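Side-chain contacts in nucleoporin NUP170 (Chaetomium thermophilum, PDB 5HAX), which probably serves as a scaffold component of the inner ring of the nuclear pore complex, the gateway between nucleus and cytoplasm: residues Y38-S43 and P351-T356; G316-L321 and Y425-T430. One frame throughout, in Å; residues are numbered along the deposited sequence.

How the contacts relate
Both contacts belong to the beta-propeller part of the chain, and their centres lie about 13 Å apart. They meet along strands 39-41 and 427-433, parallel neighbours in one blade, where Q41 N probably hydrogen-bonds to G429 O. Contact 1 lies toward the surface and is partly buried: a short edge strand is packed against a loop through apolar touches and one bridging water, with no direct hydrogen bond. Contact 2 is wholly buried, spans two blades, and relies on a salt bridge beside the Y425 ring, with F320 packed on that ring. Y38 of contact 1 reaches contact 2: its hydroxyl lies beside R318 and its ring carbon CE1 beside E427.

Contact 1 (Y38-S43 and P351-T356); sequences YEMQSS and PRESPT
The pyrrolidine ring of P351 rests on one face of the Y38 phenol. Its CB sits over the middle of the ring, 3.7 Å from the Y38 centroid and 11° off the normal, a clear CH-pi contact. The proline continues across the same ring toward the hydroxyl end, where P351 CD comes within 3.7 Å of Y38 CZ; P351 N is closer still, 3.4 Å from Y38 CE2. Two residues after Y38, M40 faces the same segment. The turn at chi2 (-63°) brings its sulfur to the proline: M40 SD is 4.1 Å from P351 CB, so that one methylene serves both the phenol and the thioether. E353 slides past M40 in the opposite direction, with E353 CB 3.9 Å from M40 CG. Farther along, its carboxylate lies beside the methionine's first side-chain carbon, E353 OE1 being 3.8 Å from M40 CB, a touch on the aliphatic part alone. No direct hydrogen bond joins the two segments. At their far ends a single water spans the gap, donating to S42 OG (3.1 Å) and to the T356 carbonyl O.

In the second shell, the hydroxyl of Y38 is held by the carbonyl of F349, just ahead of segment 351-356, and K348 makes a cation-pi contact with the ring. Strand 39-41 is the edge strand of its propeller blade, paired in parallel with strand 427-433 through backbone bonds of E39 and Q41. Segment 351-356, in the loop after strand 341-348 of the adjoining blade, lies against it; F405 of strand 403-409 touches Y38, M40 and P351, and W431 of strand 427-433 packs on M40 and P355.

Contact 2 (G316-L321 and Y425-T430); sequences GCRLFL and YFEQGT
R318 and E427 approach from opposite directions and meet end-on, joining two neighbouring blades of the beta-propeller: R318 is on strand 318-324 and E427 on strand 427-433. Each terminal nitrogen takes its own carboxylate oxygen. R318 NH2 reaches E427 OE1 at 2.9 Å in a nearly straight bond (173°) that lies in the guanidinium plane. R318 NH1 meets the syn lone pair of E427 OE2 at 2.8 Å in the more bent bond of the two, with that oxygen tilted out of the plane; the two flat groups are turned 46° apart, so the grip is twisted. The bend of the arginine at chi3 (-82°) swings its head toward the glutamate. E427 is buried and has further partners: K348 forms a salt bridge with OE2, and S407 bonds to OE1. This gathering of charge probably favours an ionised carboxylate.

E427 OE2 also stands over one face of the Y425 ring, toward its rim. One water accepts from R318 NH2 at 3.2 Å and donates to Y425 OH at 2.8 Å. A leucine in place of R318 would probably leave E427 with K348 as its main counter-charge and this water without the N-H it accepts. F320 and Y425 cross at about a right angle, F320 CZ lying 4.0 Å from Y425 CE2.

Contact 1 (Y38-S43 and P351-T356)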
loop_
_atom_site.group_PDB
_atom_site.type_symbol
_atom_site.label_atom_id
_atom_site.label_comp_id
_atom_site.label_asym_id
_atom_site.label_seq_id
_atom_site.Cartn_x
_atom_site.Cartn_y
_atom_site.Cartn_z
ATOM N N TYR A 38 -18.406 -1.566 -12.244
ATOM C CA TYR A 38 -18.466 -1.263 -10.823
ATOM C C TYR A 38 -19.551 -2.103 -10.171
ATOM O O TYR A 38 -20.590 -2.381 -10.778
ATOM C CB TYR A 38 -18.785 0.215 -10.541
ATOM C CG TYR A 38 -17.759 1.219 -11.017
ATOM C CD1 TYR A 38 -16.715 1.621 -10.192
ATOM C CD2 TYR A 38 -17.854 1.793 -12.278
ATOM C CE1 TYR A 38 -15.784 2.547 -10.620
ATOM C CE2 TYR A 38 -16.925 2.721 -12.712
ATOM C CZ TYR A 38 -15.897 3.095 -11.877
ATOM O OH TYR A 38 -14.975 4.020 -12.308
ATOM N N GLU A 39 -19.300 -2.504 -8.929
ATOM C CA GLU A 39 -20.354 -2.904 -8.002
ATOM C C GLU A 39 -20.307 -1.921 -6.840
ATOM O O GLU A 39 -19.335 -1.899 -6.078
ATOM C CB GLU A 39 -20.190 -4.343 -7.520
ATOM C CG GLU A 39 -21.428 -4.864 -6.797
ATOM C CD GLU A 39 -21.248 -6.259 -6.227
ATOM O OE1 GLU A 39 -20.285 -6.950 -6.620
ATOM O OE2 GLU A 39 -22.076 -6.660 -5.381
ATOM N N MET A 40 -21.343 -1.095 -6.722
ATOM C CA MET A 40 -21.404 -0.071 -5.691
ATOM C C MET A 40 -22.006 -0.640 -4.414
ATOM O O MET A 40 -22.933 -1.454 -4.458
ATOM C CB MET A 40 -22.232 1.122 -6.169
ATOM C CG MET A 40 -21.607 1.881 -7.330
ATOM S SD MET A 40 -20.025 2.641 -6.912
ATOM C CE MET A 40 -20.518 3.787 -5.626
ATOM N N GLN A 41 -21.469 -0.202 -3.277
ATOM C CA GLN A 41 -21.930 -0.628 -1.965
ATOM C C GLN A 41 -22.266 0.595 -1.129
ATOM O O GLN A 41 -21.555 1.603 -1.172
ATOM C CB GLN A 41 -20.865 -1.464 -1.237
ATOM C CG GLN A 41 -20.333 -2.647 -2.034
ATOM C CD GLN A 41 -21.360 -3.746 -2.214
ATOM O OE1 GLN A 41 -22.475 -3.666 -1.698
ATOM N NE2 GLN A 41 -20.985 -4.785 -2.949
ATOM N N SER A 42 -23.357 0.506 -0.375
ATOM C CA SER A 42 -23.680 1.551 0.583
ATOM C C SER A 42 -22.595 1.618 1.652
ATOM O O SER A 42 -22.012 0.602 2.040
ATOM C CB SER A 42 -25.045 1.288 1.218
ATOM O OG SER A 42 -25.493 2.414 1.950
ATOM N N SER A 43 -22.309 2.836 2.118
ATOM C CA SER A 43 -21.211 3.015 3.065
ATOM C C SER A 43 -21.486 2.322 4.392
ATOM O O SER A 43 -20.543 1.946 5.098
ATOM C CB SER A 43 -20.949 4.502 3.297
ATOM O OG SER A 43 -22.106 5.159 3.785
ATOM N N PRO A 351 -18.404 5.700 -12.287
ATOM C CA PRO A 351 -19.636 4.969 -11.973
ATOM C C PRO A 351 -20.850 5.859 -12.188
ATOM O O PRO A 351 -20.740 7.071 -12.368
ATOM C CB PRO A 351 -19.458 4.612 -10.499
ATOM C CG PRO A 351 -18.682 5.780 -9.960
ATOM C CD PRO A 351 -17.734 6.183 -11.066
ATOM N N ARG A 352 -22.030 5.240 -12.151
ATOM C CA ARG A 352 -23.285 5.952 -12.370
ATOM C C ARG A 352 -24.052 6.233 -11.085
ATOM O O ARG A 352 -24.688 7.285 -10.971
ATOM C CB ARG A 352 -24.178 5.160 -13.330
ATOM C CG ARG A 352 -25.415 5.928 -13.784
ATOM C CD ARG A 352 -25.900 5.457 -15.144
ATOM N NE ARG A 352 -25.068 5.969 -16.231
ATOM C CZ ARG A 352 -25.277 7.115 -16.874
ATOM N NH1 ARG A 352 -26.297 7.900 -16.550
ATOM N NH2 ARG A 352 -24.456 7.480 -17.852
ATOM N N GLU A 353 -23.999 5.328 -10.111
ATOM C CA GLU A 353 -24.757 5.501 -8.877
ATOM C C GLU A 353 -24.267 6.718 -8.101
ATOM O O GLU A 353 -23.069 6.862 -7.836
ATOM C CB GLU A 353 -24.637 4.248 -8.009
ATOM C CG GLU A 353 -25.966 3.696 -7.518
ATOM C CD GLU A 353 -25.800 2.706 -6.380
ATOM O OE1 GLU A 353 -25.390 3.128 -5.279
ATOM O OE2 GLU A 353 -26.077 1.507 -6.589
ATOM N N SER A 354 -25.205 7.594 -7.733
ATOM C CA SER A 354 -24.932 8.740 -6.881
ATOM C C SER A 354 -25.235 8.407 -5.426
ATOM O O SER A 354 -25.995 7.480 -5.131
ATOM C CB SER A 354 -25.771 9.938 -7.325
ATOM O OG SER A 354 -25.191 10.583 -8.448
ATOM N N PRO A 355 -24.652 9.149 -4.486
ATOM C CA PRO A 355 -24.924 8.886 -3.067
ATOM C C PRO A 355 -26.351 9.266 -2.699
ATOM O O PRO A 355 -26.897 10.254 -3.197
ATOM C CB PRO A 355 -23.901 9.767 -2.341
ATOM C CG PRO A 355 -23.618 10.877 -3.304
ATOM C CD PRO A 355 -23.725 10.279 -4.675
ATOM N N THR A 356 -26.956 8.470 -1.818
ATOM C CA THR A 356 -28.340 8.678 -1.411
ATOM C C THR A 356 -28.503 8.385 0.073
ATOM O O THR A 356 -27.817 7.530 0.637
ATOM C CB THR A 356 -29.308 7.792 -2.211
ATOM O OG1 THR A 356 -28.893 6.423 -2.123
ATOM C CG2 THR A 356 -29.344 8.217 -3.672
HETATM O O HOH W 1 -27.113 4.463 0.293
#

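Contact 2 (G316-L321 and Y425-T430)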
loop_
_atom_site.group_PDB
_atom_site.type_symbol
_atom_site.label_atom_id
_atom_site.label_comp_id
_atom_site.label_asym_id
_atom_site.label_seq_id
_atom_site.Cartn_x
_atom_site.Cartn_y
_atom_site.Cartn_z
ATOM N N GLY A 316 -14.021 13.073 -13.914
ATOM C CA GLY A 316 -13.946 11.819 -13.195
ATOM C C GLY A 316 -13.402 10.649 -13.980
ATOM O O GLY A 316 -13.489 9.513 -13.498
ATOM N N CYS A 317 -12.847 10.882 -15.168
ATOM C CA CYS A 317 -12.262 9.807 -15.956
ATOM C C CYS A 317 -10.834 9.553 -15.501
ATOM O O CYS A 317 -10.056 10.494 -15.316
ATOM C CB CYS A 317 -12.281 10.157 -17.442
ATOM S SG CYS A 317 -13.933 10.376 -18.132
ATOM N N ARG A 318 -10.493 8.282 -15.317
ATOM C CA ARG A 318 -9.135 7.867 -14.993
ATOM C C ARG A 318 -8.453 7.439 -16.288
ATOM O O ARG A 318 -8.829 6.427 -16.890
ATOM C CB ARG A 318 -9.137 6.740 -13.962
ATOM C CG ARG A 318 -9.309 7.218 -12.527
ATOM C CD ARG A 318 -9.520 6.053 -11.569
ATOM N NE ARG A 318 -10.909 5.604 -11.551
ATOM C CZ ARG A 318 -11.326 4.479 -10.979
ATOM N NH1 ARG A 318 -12.613 4.161 -11.006
ATOM N NH2 ARG A 318 -10.461 3.672 -10.378
ATOM N N LEU A 319 -7.458 8.215 -16.713
ATOM C CA LEU A 319 -6.687 7.941 -17.918
ATOM C C LEU A 319 -5.412 7.203 -17.524
ATOM O O LEU A 319 -4.608 7.727 -16.748
ATOM C CB LEU A 319 -6.342 9.238 -18.651
ATOM C CG LEU A 319 -7.448 10.287 -18.785
ATOM C CD1 LEU A 319 -6.905 11.539 -19.466
ATOM C CD2 LEU A 319 -8.635 9.731 -19.550
ATOM N N PHE A 320 -5.225 6.004 -18.067
ATOM C CA PHE A 320 -4.050 5.188 -17.781
ATOM C C PHE A 320 -3.115 5.225 -18.983
ATOM O O PHE A 320 -3.487 4.789 -20.079
ATOM C CB PHE A 320 -4.457 3.755 -17.445
ATOM C CG PHE A 320 -5.128 3.627 -16.111
ATOM C CD1 PHE A 320 -4.390 3.326 -14.978
ATOM C CD2 PHE A 320 -6.492 3.830 -15.985
ATOM C CE1 PHE A 320 -5.001 3.216 -13.744
ATOM C CE2 PHE A 320 -7.110 3.722 -14.754
ATOM C CZ PHE A 320 -6.362 3.416 -13.631
ATOM N N LEU A 321 -1.906 5.741 -18.772
ATOM C CA LEU A 321 -0.948 5.967 -19.843
ATOM C C LEU A 321 0.230 5.018 -19.720
ATOM O O LEU A 321 0.782 4.826 -18.631
ATOM C CB LEU A 321 -0.431 7.406 -19.833
ATOM C CG LEU A 321 -1.501 8.477 -20.034
ATOM C CD1 LEU A 321 -1.823 9.133 -18.705
ATOM C CD2 LEU A 321 -1.054 9.504 -21.062
ATOM N N TYR A 425 -11.289 -4.545 -15.564
ATOM C CA TYR A 425 -10.983 -3.779 -14.354
ATOM C C TYR A 425 -12.239 -3.680 -13.483
ATOM O O TYR A 425 -12.847 -2.620 -13.313
ATOM C CB TYR A 425 -10.446 -2.404 -14.731
ATOM C CG TYR A 425 -9.935 -1.556 -13.579
ATOM C CD1 TYR A 425 -9.874 -2.050 -12.281
ATOM C CD2 TYR A 425 -9.516 -0.247 -13.797
ATOM C CE1 TYR A 425 -9.410 -1.268 -11.240
ATOM C CE2 TYR A 425 -9.052 0.539 -12.762
ATOM C CZ TYR A 425 -9.002 0.026 -11.486
ATOM O OH TYR A 425 -8.541 0.812 -10.455
ATOM N N PHE A 426 -12.623 -4.821 -12.916
ATOM C CA PHE A 426 -13.730 -4.850 -11.971
ATOM C C PHE A 426 -13.360 -4.079 -10.707
ATOM O O PHE A 426 -12.215 -4.119 -10.252
ATOM C CB PHE A 426 -14.095 -6.292 -11.616
ATOM C CG PHE A 426 -14.430 -7.148 -12.807
ATOM C CD1 PHE A 426 -15.618 -6.970 -13.495
ATOM C CD2 PHE A 426 -13.562 -8.143 -13.228
ATOM C CE1 PHE A 426 -15.929 -7.760 -14.588
ATOM C CE2 PHE A 426 -13.868 -8.936 -14.319
ATOM C CZ PHE A 426 -15.051 -8.743 -14.998
ATOM N N GLU A 427 -14.340 -3.375 -10.138
ATOM C CA GLU A 427 -14.111 -2.560 -8.951
ATOM C C GLU A 427 -15.278 -2.676 -7.981
ATOM O O GLU A 427 -16.426 -2.889 -8.381
ATOM C CB GLU A 427 -13.911 -1.075 -9.306
ATOM C CG GLU A 427 -12.529 -0.726 -9.840
ATOM C CD GLU A 427 -12.319 0.772 -9.977
ATOM O OE1 GLU A 427 -11.586 1.351 -9.149
ATOM O OE2 GLU A 427 -12.888 1.372 -10.913
ATOM N N GLN A 428 -14.957 -2.536 -6.697
ATOM C CA GLN A 428 -15.929 -2.318 -5.632
ATOM C C GLN A 428 -15.822 -0.865 -5.189
ATOM O O GLN A 428 -14.719 -0.382 -4.918
ATOM C CB GLN A 428 -15.666 -3.252 -4.446
ATOM C CG GLN A 428 -15.864 -4.736 -4.739
ATOM C CD GLN A 428 -17.323 -5.144 -4.765
ATOM O OE1 GLN A 428 -18.131 -4.660 -3.972
ATOM N NE2 GLN A 428 -17.667 -6.043 -5.677
ATOM N N GLY A 429 -16.961 -0.171 -5.113
ATOM C CA GLY A 429 -16.967 1.247 -4.828
ATOM C C GLY A 429 -17.960 1.611 -3.741
ATOM O O GLY A 429 -18.867 0.847 -3.410
ATOM N N THR A 430 -17.767 2.807 -3.187
ATOM C CA THR A 430 -18.661 3.330 -2.160
ATOM C C THR A 430 -18.487 4.839 -2.062
ATOM O O THR A 430 -17.462 5.394 -2.468
ATOM C CB THR A 430 -18.401 2.676 -0.796
ATOM O OG1 THR A 430 -19.402 3.098 0.140
ATOM C CG2 THR A 430 -17.020 3.045 -0.267
HETATM O O HOH W 2 -7.389 3.310 -9.741
#